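Sugar kinase (Agrobacterium tumefaciens, PDB 2RBC) is a putative sugar kinase of the ribokinase (pfkB) family, which probably transfers the gamma-phosphate of ATP to a hydroxyl of a carbohydrate substrate. Local coordinates at residues A[69-74]-A[274-279]; A[77-82]-A[320-325]; A[248-253]-A[294-299]; A[261-266]-A[298-303]. All coordinates share one frame; numbering follows the deposited sequence.

Contact 1 (A[69-74]-A[274-279])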
# COMPACT_ATOMS: atom_id res chain seq x y z
N ALA A 69 15.01 -3.42 -12.17
CA ALA A 69 16.11 -4.40 -12.02
C ALA A 69 15.67 -5.71 -11.37
O ALA A 69 16.19 -6.79 -11.69
CB ALA A 69 17.29 -3.82 -11.24
N SER A 70 14.76 -5.61 -10.41
CA SER A 70 14.37 -6.78 -9.62
C SER A 70 13.60 -7.78 -10.50
O SER A 70 13.78 -8.99 -10.40
CB SER A 70 13.49 -6.34 -8.44
OG SER A 70 14.28 -5.64 -7.51
N SER A 71 12.72 -7.24 -11.32
CA SER A 71 11.92 -8.04 -12.22
C SER A 71 12.78 -8.66 -13.35
O SER A 71 12.54 -9.77 -13.79
CB SER A 71 10.82 -7.14 -12.82
OG SER A 71 9.84 -6.79 -11.85
N ALA A 72 13.74 -7.89 -13.84
CA ALA A 72 14.73 -8.36 -14.81
C ALA A 72 15.49 -9.52 -14.19
O ALA A 72 15.69 -10.56 -14.83
CB ALA A 72 15.72 -7.21 -15.23
N ALA A 73 15.93 -9.36 -12.94
CA ALA A 73 16.59 -10.44 -12.22
C ALA A 73 15.71 -11.70 -12.11
O ALA A 73 16.19 -12.79 -12.30
CB ALA A 73 17.10 -9.97 -10.82
N TYR A 74 14.45 -11.52 -11.73
CA TYR A 74 13.51 -12.61 -11.69
C TYR A 74 13.39 -13.31 -13.04
O TYR A 74 13.40 -14.53 -13.12
CB TYR A 74 12.17 -12.11 -11.20
CG TYR A 74 11.13 -13.20 -11.05
CD1 TYR A 74 11.33 -14.25 -10.18
CD2 TYR A 74 9.97 -13.17 -11.78
CE1 TYR A 74 10.41 -15.26 -10.04
CE2 TYR A 74 9.01 -14.16 -11.63
CZ TYR A 74 9.24 -15.22 -10.77
OH TYR A 74 8.28 -16.20 -10.62
N ALA A 274 6.54 -5.96 -18.26
CA ALA A 274 6.74 -6.63 -19.55
C ALA A 274 8.15 -6.33 -20.06
O ALA A 274 8.91 -7.22 -20.40
CB ALA A 274 5.67 -6.21 -20.56
N GLY A 275 8.49 -5.05 -20.05
CA GLY A 275 9.83 -4.56 -20.47
C GLY A 275 10.94 -5.14 -19.64
O GLY A 275 11.99 -5.51 -20.15
N ASP A 276 10.71 -5.29 -18.35
CA ASP A 276 11.67 -5.93 -17.45
C ASP A 276 11.92 -7.40 -17.77
O ASP A 276 13.06 -7.90 -17.74
CB ASP A 276 11.22 -5.82 -16.01
CG ASP A 276 10.94 -4.38 -15.59
OD1 ASP A 276 11.67 -3.50 -16.08
OD2 ASP A 276 10.01 -4.14 -14.78
N ILE A 277 10.86 -8.12 -18.07
CA ILE A 277 11.02 -9.50 -18.47
C ILE A 277 11.82 -9.54 -19.77
O ILE A 277 12.68 -10.42 -19.94
CB ILE A 277 9.65 -10.23 -18.59
CG1 ILE A 277 9.17 -10.76 -17.22
CG2 ILE A 277 9.73 -11.42 -19.58
CD1 ILE A 277 9.28 -9.82 -15.97
N PHE A 278 11.51 -8.63 -20.70
CA PHE A 278 12.27 -8.50 -21.95
C PHE A 278 13.75 -8.30 -21.66
O PHE A 278 14.57 -9.01 -22.18
CB PHE A 278 11.74 -7.34 -22.84
CG PHE A 278 12.37 -7.26 -24.24
CD1 PHE A 278 13.68 -6.79 -24.41
CD2 PHE A 278 11.64 -7.62 -25.39
CE1 PHE A 278 14.25 -6.74 -25.67
CE2 PHE A 278 12.21 -7.55 -26.68
CZ PHE A 278 13.51 -7.12 -26.82
N HIS A 279 14.07 -7.32 -20.82
CA HIS A 279 15.48 -6.97 -20.56
C HIS A 279 16.29 -8.07 -19.90
O HIS A 279 17.44 -8.33 -20.27
CB HIS A 279 15.54 -5.70 -19.70
CG HIS A 279 14.90 -4.52 -20.35
ND1 HIS A 279 14.14 -3.62 -19.65
CD2 HIS A 279 14.87 -4.14 -21.64
CE1 HIS A 279 13.64 -2.72 -20.50
NE2 HIS A 279 14.08 -3.01 -21.72
O HOH W 1 8.48 -4.14 -12.09
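Ser71 and Asp276 meet through their CB atoms, 3.5 Å apart, where two helices pack closely. The carboxylate leans the same way. Asp276 OD2 lies 3.7 Å from Ser71 CB, but it makes no direct bond to the serine hydroxyl. A water links the two polar ends instead: it sits 3.0 Å from Ser71 OG and gives a hydrogen to Asp276 OD2 at 3.1 Å. The hydroxyl also bonds to Gly67 O, four residues back, just before the helix starts. Its place beside the backbone N (chi1 -70°) turns it in that direction. Next to this pair the backbones themselves touch. Ala72 CA makes a C-H...O contact with Asp276 O at 3.4 Å, and the methyl of Ala72 lies against the same oxygen. The next residue, Ile277, reaches over with CD1, which rests 3.9 Å from Ser71 O.

Small residues permit this closeness. The helix axes come within 7.4 Å and cross at -52°, with serine and alanine on the facing side of 69-74. Further out, Ile277 also packs on Ala302 of helix 292-307, and Asp276 touches Asp188 of strand 185-189. Ser70, turned from the contact, bonds to Ala37 O.

Helix 274-287 opens here with Ala-Gly-Asp, the end of the second pfkB signature motif. In ribokinase relatives the aspartate of this motif is the catalytic base, and Asp276 is probably its counterpart. The buried helix pair is thus consistent with the active-site core of the ribokinase fold.

Contact 2 (A[77-82]-A[320-325]). With SO4 (sulfate ion), chain D.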
# COMPACT_ATOMS: atom_id res chain seq x y z
N HIS A 77 16.38 -15.61 -13.72
CA HIS A 77 16.16 -16.85 -13.00
C HIS A 77 15.15 -17.77 -13.71
O HIS A 77 15.42 -18.95 -13.97
CB HIS A 77 15.65 -16.54 -11.59
CG HIS A 77 15.05 -17.72 -10.90
ND1 HIS A 77 15.81 -18.79 -10.48
CD2 HIS A 77 13.78 -17.98 -10.56
CE1 HIS A 77 15.00 -19.67 -9.90
NE2 HIS A 77 13.77 -19.20 -9.95
N ARG A 78 14.00 -17.21 -14.05
CA ARG A 78 12.93 -17.99 -14.66
C ARG A 78 13.37 -18.58 -16.00
O ARG A 78 12.93 -19.67 -16.36
CB ARG A 78 11.71 -17.13 -14.89
CG ARG A 78 11.00 -16.69 -13.60
CD ARG A 78 10.29 -17.85 -12.96
NE ARG A 78 9.08 -18.18 -13.70
CZ ARG A 78 8.30 -19.22 -13.47
NH1 ARG A 78 8.62 -20.11 -12.55
NH2 ARG A 78 7.22 -19.42 -14.21
N MSE A 79 14.24 -17.85 -16.69
CA MSE A 79 14.73 -18.24 -18.01
C MSE A 79 15.98 -19.13 -17.98
O MSE A 79 16.57 -19.40 -19.02
CB MSE A 79 15.01 -17.00 -18.82
CG MSE A 79 13.78 -16.16 -19.11
SE MSE A 79 12.38 -17.09 -20.14
CE MSE A 79 13.10 -16.82 -21.94
N GLY A 80 16.36 -19.57 -16.79
CA GLY A 80 17.36 -20.61 -16.64
C GLY A 80 18.75 -20.10 -16.29
O GLY A 80 19.71 -20.86 -16.32
N GLY A 81 18.87 -18.80 -16.03
CA GLY A 81 20.15 -18.24 -15.60
C GLY A 81 20.21 -18.11 -14.10
O GLY A 81 19.28 -18.51 -13.38
N ARG A 82 21.33 -17.57 -13.64
CA ARG A 82 21.52 -17.25 -12.22
C ARG A 82 21.51 -15.75 -12.11
O ARG A 82 22.13 -15.07 -12.92
CB ARG A 82 22.83 -17.83 -11.71
CG ARG A 82 22.70 -19.28 -11.36
CD ARG A 82 24.00 -19.90 -10.97
NE ARG A 82 24.91 -20.10 -12.11
CZ ARG A 82 26.12 -19.51 -12.25
NH1 ARG A 82 26.59 -18.62 -11.36
NH2 ARG A 82 26.87 -19.80 -13.31
N GLU A 320 11.37 -23.03 -20.79
CA GLU A 320 10.64 -24.06 -21.51
C GLU A 320 9.33 -23.52 -22.13
O GLU A 320 9.06 -23.71 -23.31
CB GLU A 320 10.33 -25.22 -20.56
CG GLU A 320 11.58 -25.99 -20.05
CD GLU A 320 12.51 -25.17 -19.13
OE1 GLU A 320 12.01 -24.28 -18.38
OE2 GLU A 320 13.75 -25.43 -19.20
N GLU A 321 8.55 -22.81 -21.32
CA GLU A 321 7.29 -22.20 -21.78
C GLU A 321 7.53 -21.23 -22.92
O GLU A 321 6.79 -21.23 -23.91
CB GLU A 321 6.53 -21.48 -20.66
CG GLU A 321 5.90 -22.43 -19.70
CD GLU A 321 5.44 -21.81 -18.41
OE1 GLU A 321 5.73 -20.62 -18.09
OE2 GLU A 321 4.76 -22.57 -17.68
N THR A 322 8.58 -20.40 -22.78
CA THR A 322 8.98 -19.45 -23.82
C THR A 322 9.45 -20.15 -25.11
O THR A 322 9.01 -19.81 -26.23
CB THR A 322 10.06 -18.44 -23.31
OG1 THR A 322 9.70 -17.90 -22.02
CG2 THR A 322 10.25 -17.26 -24.33
N GLU A 323 10.29 -21.18 -24.96
CA GLU A 323 10.80 -21.90 -26.13
C GLU A 323 9.67 -22.56 -26.91
O GLU A 323 9.65 -22.52 -28.15
CB GLU A 323 11.82 -22.99 -25.76
CG GLU A 323 13.13 -22.57 -25.05
CD GLU A 323 14.15 -21.98 -25.94
OE1 GLU A 323 13.90 -21.91 -27.18
OE2 GLU A 323 15.22 -21.55 -25.39
N GLU A 324 8.72 -23.17 -26.21
CA GLU A 324 7.62 -23.83 -26.88
C GLU A 324 6.68 -22.82 -27.53
O GLU A 324 6.27 -23.01 -28.65
CB GLU A 324 6.86 -24.75 -25.93
CG GLU A 324 5.63 -25.45 -26.49
CD GLU A 324 5.90 -26.31 -27.71
OE1 GLU A 324 7.05 -26.75 -27.94
OE2 GLU A 324 4.95 -26.56 -28.47
N ALA A 325 6.34 -21.75 -26.81
CA ALA A 325 5.52 -20.70 -27.38
C ALA A 325 6.15 -20.14 -28.66
O ALA A 325 5.48 -19.97 -29.71
CB ALA A 325 5.28 -19.57 -26.33
S SO4 D . 6.17 -22.59 -12.18
O1 SO4 D . 5.75 -21.67 -13.23
O2 SO4 D . 6.52 -21.85 -10.96
O3 SO4 D . 5.05 -23.45 -11.80
O4 SO4 D . 7.30 -23.39 -12.68
O HOH W 2 13.39 -22.69 -16.80
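Met79, a selenomethionine just after helix 68-78, reaches across to Thr322 of helix 319-330. From CB its chain bends at each torsion, the last at chi3 -83°. CB and CG carry it off the helix end, and SE is the first atom to touch, 3.4 Å from Thr322 OG1. The terminal CE of Met79 goes further along the threonine, 3.7 Å from both CB and CG2 of Thr322. The two side chains cross at about a right angle. Thr322 OG1 is already hydrogen-bonded to Thr318 O, one turn back, so selenium covers a hydroxyl that has a partner. Leu298 of helix 292-307 and Leu284 of helix 274-287 also pack on Met79.

Polar links lie beside this van der Waals contact. A water donates to Arg78 O; its link to Glu320 OE1 is doubtful, because that side chain has two positions. Arg78 curls so that NE bonds to Ala316 O, and the guanidinium presents its edge to a sulfate ion, probably from the crystallisation liquor. Arg78 NH2 gives a good bond to sulfate O1 at 2.9 Å, and NH1 a weak one to O2. Glu321 OE1 stays 4.3 Å from Arg78 NH2, too far for a salt bridge.

Gly80, with positive phi (100°), ends helix 68-78. Gly80 N bonds to His77 O at 3.0 Å, and Gly81 N bonds to the carbonyl just before His77. This is a Schellman motif with Gly80 as the C-prime residue.

Contact 3 (A[248-253]-A[294-299]). With SO4 (sulfate ion), chain B.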
# COMPACT_ATOMS: atom_id res chain seq x y z
N CYS A 248 9.95 -4.60 -32.10
CA CYS A 248 11.27 -4.12 -31.65
C CYS A 248 12.15 -3.82 -32.87
O CYS A 248 12.29 -4.65 -33.76
CB CYS A 248 11.90 -5.18 -30.77
SG CYS A 248 13.53 -4.75 -30.21
N TRP A 249 12.69 -2.60 -32.91
CA TRP A 249 13.63 -2.17 -33.93
C TRP A 249 15.01 -2.10 -33.33
O TRP A 249 15.15 -1.71 -32.18
CB TRP A 249 13.27 -0.77 -34.42
CG TRP A 249 12.08 -0.73 -35.32
CD1 TRP A 249 12.10 -0.73 -36.68
CD2 TRP A 249 10.71 -0.70 -34.94
NE1 TRP A 249 10.82 -0.68 -37.17
CE2 TRP A 249 9.95 -0.64 -36.12
CE3 TRP A 249 10.05 -0.67 -33.70
CZ2 TRP A 249 8.56 -0.59 -36.12
CZ3 TRP A 249 8.64 -0.60 -33.70
CH2 TRP A 249 7.92 -0.58 -34.90
N TRP A 250 16.04 -2.49 -34.08
CA TRP A 250 17.40 -2.40 -33.54
C TRP A 250 18.44 -2.23 -34.62
O TRP A 250 18.20 -2.51 -35.81
CB TRP A 250 17.76 -3.63 -32.66
CG TRP A 250 18.18 -4.90 -33.41
CD1 TRP A 250 19.44 -5.30 -33.70
CD2 TRP A 250 17.31 -5.92 -33.91
NE1 TRP A 250 19.42 -6.50 -34.37
CE2 TRP A 250 18.12 -6.91 -34.50
CE3 TRP A 250 15.91 -6.10 -33.91
CZ2 TRP A 250 17.59 -8.05 -35.12
CZ3 TRP A 250 15.39 -7.23 -34.49
CH2 TRP A 250 16.23 -8.21 -35.09
N THR A 251 19.61 -1.76 -34.17
CA THR A 251 20.82 -1.68 -34.96
C THR A 251 21.97 -2.37 -34.20
O THR A 251 22.13 -2.24 -32.98
CB THR A 251 21.19 -0.20 -35.32
OG1 THR A 251 21.40 0.55 -34.13
CG2 THR A 251 20.11 0.50 -36.15
N GLU A 252 22.77 -3.12 -34.96
CA GLU A 252 23.97 -3.74 -34.43
C GLU A 252 25.09 -2.71 -34.28
O GLU A 252 25.09 -1.67 -34.96
CB GLU A 252 24.46 -4.83 -35.37
CG GLU A 252 23.41 -5.87 -35.75
CD GLU A 252 23.13 -6.87 -34.64
OE1 GLU A 252 23.88 -6.92 -33.63
OE2 GLU A 252 22.13 -7.63 -34.81
N ALA A 253 26.07 -3.04 -33.44
CA ALA A 253 27.32 -2.29 -33.37
C ALA A 253 27.92 -2.15 -34.74
O ALA A 253 27.87 -3.09 -35.52
CB ALA A 253 28.31 -3.00 -32.44
N ALA A 294 17.61 -13.88 -32.70
CA ALA A 294 17.19 -14.95 -31.75
C ALA A 294 16.90 -14.41 -30.34
O ALA A 294 15.90 -14.76 -29.70
CB ALA A 294 18.25 -16.04 -31.70
N ALA A 295 17.78 -13.52 -29.88
CA ALA A 295 17.66 -12.90 -28.56
C ALA A 295 16.47 -11.95 -28.48
O ALA A 295 15.76 -11.92 -27.49
CB ALA A 295 18.92 -12.19 -28.22
N VAL A 296 16.24 -11.17 -29.52
CA VAL A 296 15.10 -10.29 -29.55
C VAL A 296 13.82 -11.11 -29.57
O VAL A 296 12.86 -10.76 -28.91
CB VAL A 296 15.16 -9.33 -30.72
CG1 VAL A 296 13.83 -8.59 -30.86
CG2 VAL A 296 16.32 -8.34 -30.56
N ARG A 297 13.77 -12.16 -30.38
CA ARG A 297 12.61 -13.06 -30.40
C ARG A 297 12.28 -13.69 -29.06
O ARG A 297 11.13 -13.64 -28.62
CB ARG A 297 12.81 -14.20 -31.40
CG ARG A 297 12.55 -13.79 -32.80
CD ARG A 297 13.09 -14.79 -33.75
NE ARG A 297 12.68 -14.45 -35.09
CZ ARG A 297 12.80 -15.27 -36.13
NH1 ARG A 297 13.34 -16.47 -36.00
NH2 ARG A 297 12.35 -14.88 -37.30
N LEU A 298 13.28 -14.30 -28.42
CA LEU A 298 13.07 -14.95 -27.14
C LEU A 298 12.56 -13.95 -26.09
O LEU A 298 11.64 -14.28 -25.34
CB LEU A 298 14.38 -15.59 -26.65
CG LEU A 298 14.32 -16.50 -25.42
CD1 LEU A 298 13.62 -17.85 -25.68
CD2 LEU A 298 15.74 -16.67 -24.83
N SER A 299 13.17 -12.77 -26.04
CA SER A 299 12.79 -11.73 -25.09
C SER A 299 11.37 -11.24 -25.35
O SER A 299 10.61 -10.99 -24.39
CB SER A 299 13.76 -10.56 -25.20
OG SER A 299 15.08 -10.99 -25.03
S SO4 B . 8.93 -13.37 -37.54
O1 SO4 B . 9.04 -14.27 -38.68
O2 SO4 B . 10.26 -12.94 -37.11
O3 SO4 B . 8.18 -12.16 -37.89
O4 SO4 B . 8.28 -14.12 -36.47
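Val296 divides its two methyls between Trp250 and Cys248. Val296 CG2 stands over one face of the Trp250 indole, 4.2 Å from the centroid of the six-membered ring and 15° off the ring normal. This is a CH-pi contact. The methyl is shifted toward the rim of the ring, and Trp250 CE3 is the carbon nearest to Val296 CG2, at 4.1 Å. The other methyl, Val296 CG1, meets the thiol side of the strand, 3.9 Å from Cys248 SG. With CG1 anti to the backbone N (chi1 170°), the valine straddles the two strand side chains.

Trp250 and Cys248 are two residues apart on strand 248-251, so both point to the helix. The indole is held by its edge as well as by its face. Trp250 NE1 bonds to Glu252 OE2 at 3.0 Å, with an angle of 159° at the hydrogen. The oxygen lies almost in the ring plane, while the N-H meets the carboxylate from above that group's own plane. This bond fixes the ring's rotation, and Ser292 OG in turn bonds to Glu252 OE1. Arg297 extends beyond the contact. Arg297 NH2 bonds at the guanidinium edge to sulfate O2, 2.9 Å away; the ion probably comes from the crystallisation liquor.

The contact lays helix 292-307 against the antiparallel end of the large mixed sheet. Strand 248-251 runs between strands 238-242 and 258-261 there. Phe238 and His259 bring their rings to Trp250 from these two neighbours. Trp249 points away from the helix, toward helix 223-233, and Ala295 and Ser299 pack on helix 274-287.

Contact 4 (A[261-266]-A[298-303]). With SO4 (sulfate ion), chain B.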
# COMPACT_ATOMS: atom_id res chain seq x y z
N GLN A 261 11.78 -6.82 -35.63
CA GLN A 261 11.21 -8.10 -35.23
C GLN A 261 9.83 -7.88 -34.64
O GLN A 261 9.67 -7.18 -33.66
CB GLN A 261 12.13 -8.80 -34.22
CG GLN A 261 11.62 -10.16 -33.68
CD GLN A 261 11.34 -11.13 -34.78
OE1 GLN A 261 12.25 -11.54 -35.49
NE2 GLN A 261 10.07 -11.53 -34.94
N THR A 262 8.83 -8.50 -35.24
CA THR A 262 7.49 -8.41 -34.72
C THR A 262 7.41 -9.27 -33.47
O THR A 262 8.23 -10.18 -33.28
CB THR A 262 6.45 -8.86 -35.76
OG1 THR A 262 5.16 -8.41 -35.37
CG2 THR A 262 6.44 -10.36 -35.91
N THR A 263 6.44 -8.98 -32.61
CA THR A 263 6.21 -9.78 -31.44
C THR A 263 4.94 -10.62 -31.60
O THR A 263 4.16 -10.46 -32.55
CB THR A 263 6.25 -8.98 -30.11
OG1 THR A 263 6.23 -9.92 -29.05
CG2 THR A 263 5.05 -8.00 -29.94
N MSE A 264 4.80 -11.57 -30.68
CA MSE A 264 3.65 -12.46 -30.60
C MSE A 264 2.46 -11.71 -30.03
O MSE A 264 2.54 -11.10 -28.96
CB MSE A 264 3.98 -13.64 -29.69
CG MSE A 264 2.86 -14.62 -29.58
SE MSE A 264 3.41 -16.22 -28.60
CE MSE A 264 3.43 -15.55 -26.73
N GLN A 265 1.34 -11.79 -30.72
CA GLN A 265 0.16 -11.11 -30.27
C GLN A 265 -0.59 -11.93 -29.21
O GLN A 265 -0.84 -13.12 -29.40
CB GLN A 265 -0.73 -10.71 -31.43
CG GLN A 265 0.02 -9.87 -32.48
CD GLN A 265 0.58 -8.54 -31.94
OE1 GLN A 265 -0.19 -7.70 -31.49
NE2 GLN A 265 1.91 -8.37 -31.97
N VAL A 266 -0.86 -11.31 -28.08
CA VAL A 266 -1.49 -11.98 -26.99
C VAL A 266 -2.57 -11.03 -26.47
O VAL A 266 -2.60 -9.87 -26.85
CB VAL A 266 -0.46 -12.31 -25.87
CG1 VAL A 266 0.59 -13.25 -26.39
CG2 VAL A 266 0.15 -11.02 -25.28
N LEU A 298 13.28 -14.30 -28.42
CA LEU A 298 13.07 -14.95 -27.14
C LEU A 298 12.56 -13.95 -26.09
O LEU A 298 11.64 -14.28 -25.34
CB LEU A 298 14.38 -15.59 -26.65
CG LEU A 298 14.32 -16.50 -25.42
CD1 LEU A 298 13.62 -17.85 -25.68
CD2 LEU A 298 15.74 -16.67 -24.83
N SER A 299 13.17 -12.77 -26.04
CA SER A 299 12.79 -11.73 -25.09
C SER A 299 11.37 -11.24 -25.35
O SER A 299 10.61 -10.99 -24.39
CB SER A 299 13.76 -10.56 -25.20
OG SER A 299 15.08 -10.99 -25.03
N SER A 300 11.03 -11.10 -26.63
CA SER A 300 9.69 -10.70 -27.03
C SER A 300 8.64 -11.70 -26.61
O SER A 300 7.59 -11.32 -26.06
CB SER A 300 9.60 -10.53 -28.56
OG SER A 300 10.39 -9.42 -28.96
N VAL A 301 8.88 -12.98 -26.87
CA VAL A 301 7.93 -14.00 -26.50
C VAL A 301 7.77 -14.09 -24.99
O VAL A 301 6.65 -14.21 -24.47
CB VAL A 301 8.30 -15.40 -27.14
CG1 VAL A 301 7.37 -16.51 -26.65
CG2 VAL A 301 8.24 -15.28 -28.68
N ALA A 302 8.88 -14.03 -24.27
CA ALA A 302 8.84 -14.07 -22.82
C ALA A 302 7.99 -12.93 -22.27
O ALA A 302 7.12 -13.14 -21.41
CB ALA A 302 10.24 -14.02 -22.25
N ALA A 303 8.21 -11.74 -22.80
CA ALA A 303 7.43 -10.55 -22.39
C ALA A 303 5.96 -10.72 -22.69
O ALA A 303 5.12 -10.47 -21.86
CB ALA A 303 7.98 -9.29 -23.06
S SO4 B . 8.93 -13.37 -37.54
O1 SO4 B . 9.04 -14.27 -38.68
O2 SO4 B . 10.26 -12.94 -37.11
O3 SO4 B . 8.18 -12.16 -37.89
O4 SO4 B . 8.28 -14.12 -36.47
O HOH W 3 9.43 -7.51 -30.62
O HOH W 4 6.37 -8.96 -26.60
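Thr263 and Ser300 meet through an oxygen and a methylene, with Thr263 OG1 3.5 Å from Ser300 CB. The other direct touch is apolar. Met264, a selenomethionine, runs out extended as far as SE and then bends at chi3 (76°), which brings CE 4.1 Å from Val301 CG1. The two chains approach at a slant. Val301 is also covered by Ala325 and Trp329 of helix 319-330.

Water makes the polar bridges. One water bonds to Thr263 OG1 at 2.6 Å and donates to Ser300 O at 2.7 Å. A second donates to Gln261 O and to Ser300 OG. That hydroxyl is bonded to Val296 O in its own helix as well, which holds its position.

Amides hold the loop itself. Gln261 NE2 bonds to Thr262 O at 2.8 Å, on a lone pair in the carbonyl plane. Gln261 NE2 also donates to O2 of the sulfate. Arg293 NH1 and Arg297 NE both bond to Gln261 OE1. Gln265 NE2 reaches Thr263 O at 3.1 Å from above the carbonyl plane, and bonds to Pro245 O too.

No direct hydrogen bond joins loop 261-266 to helix 298-303. The two are held by a few van der Waals touches and two waters. At the Gln261 end, Gln261 NE2, Arg297 NH2 and Arg332 NH2 suit an anion, and the sulfate they bind probably comes from the crystallisation liquor.

Overall arrangement
Contact 1 is the deep one, about 4 Å from the chain centre, while the centres of the other three lie about 15 to 16 Å out. Contact 3 is nevertheless buried; contacts 2 and 4 are partly buried. Contact 1 uses the body of helix 68-78, contact 2 its C-terminal end and the turn after it. Contacts 3 and 4 share helix 292-307 and one sulfate, and Cys248 bonds to Gln261 between their strands. Phe278 packs from contact 1 onto Ser299 and Ser300, and Leu298 packs on Met79 and Thr322 of contact 2. Small residues and a water mark contact 1, an aromatic face contact 3, and selenomethionines with waters the outer contacts 2 and 4.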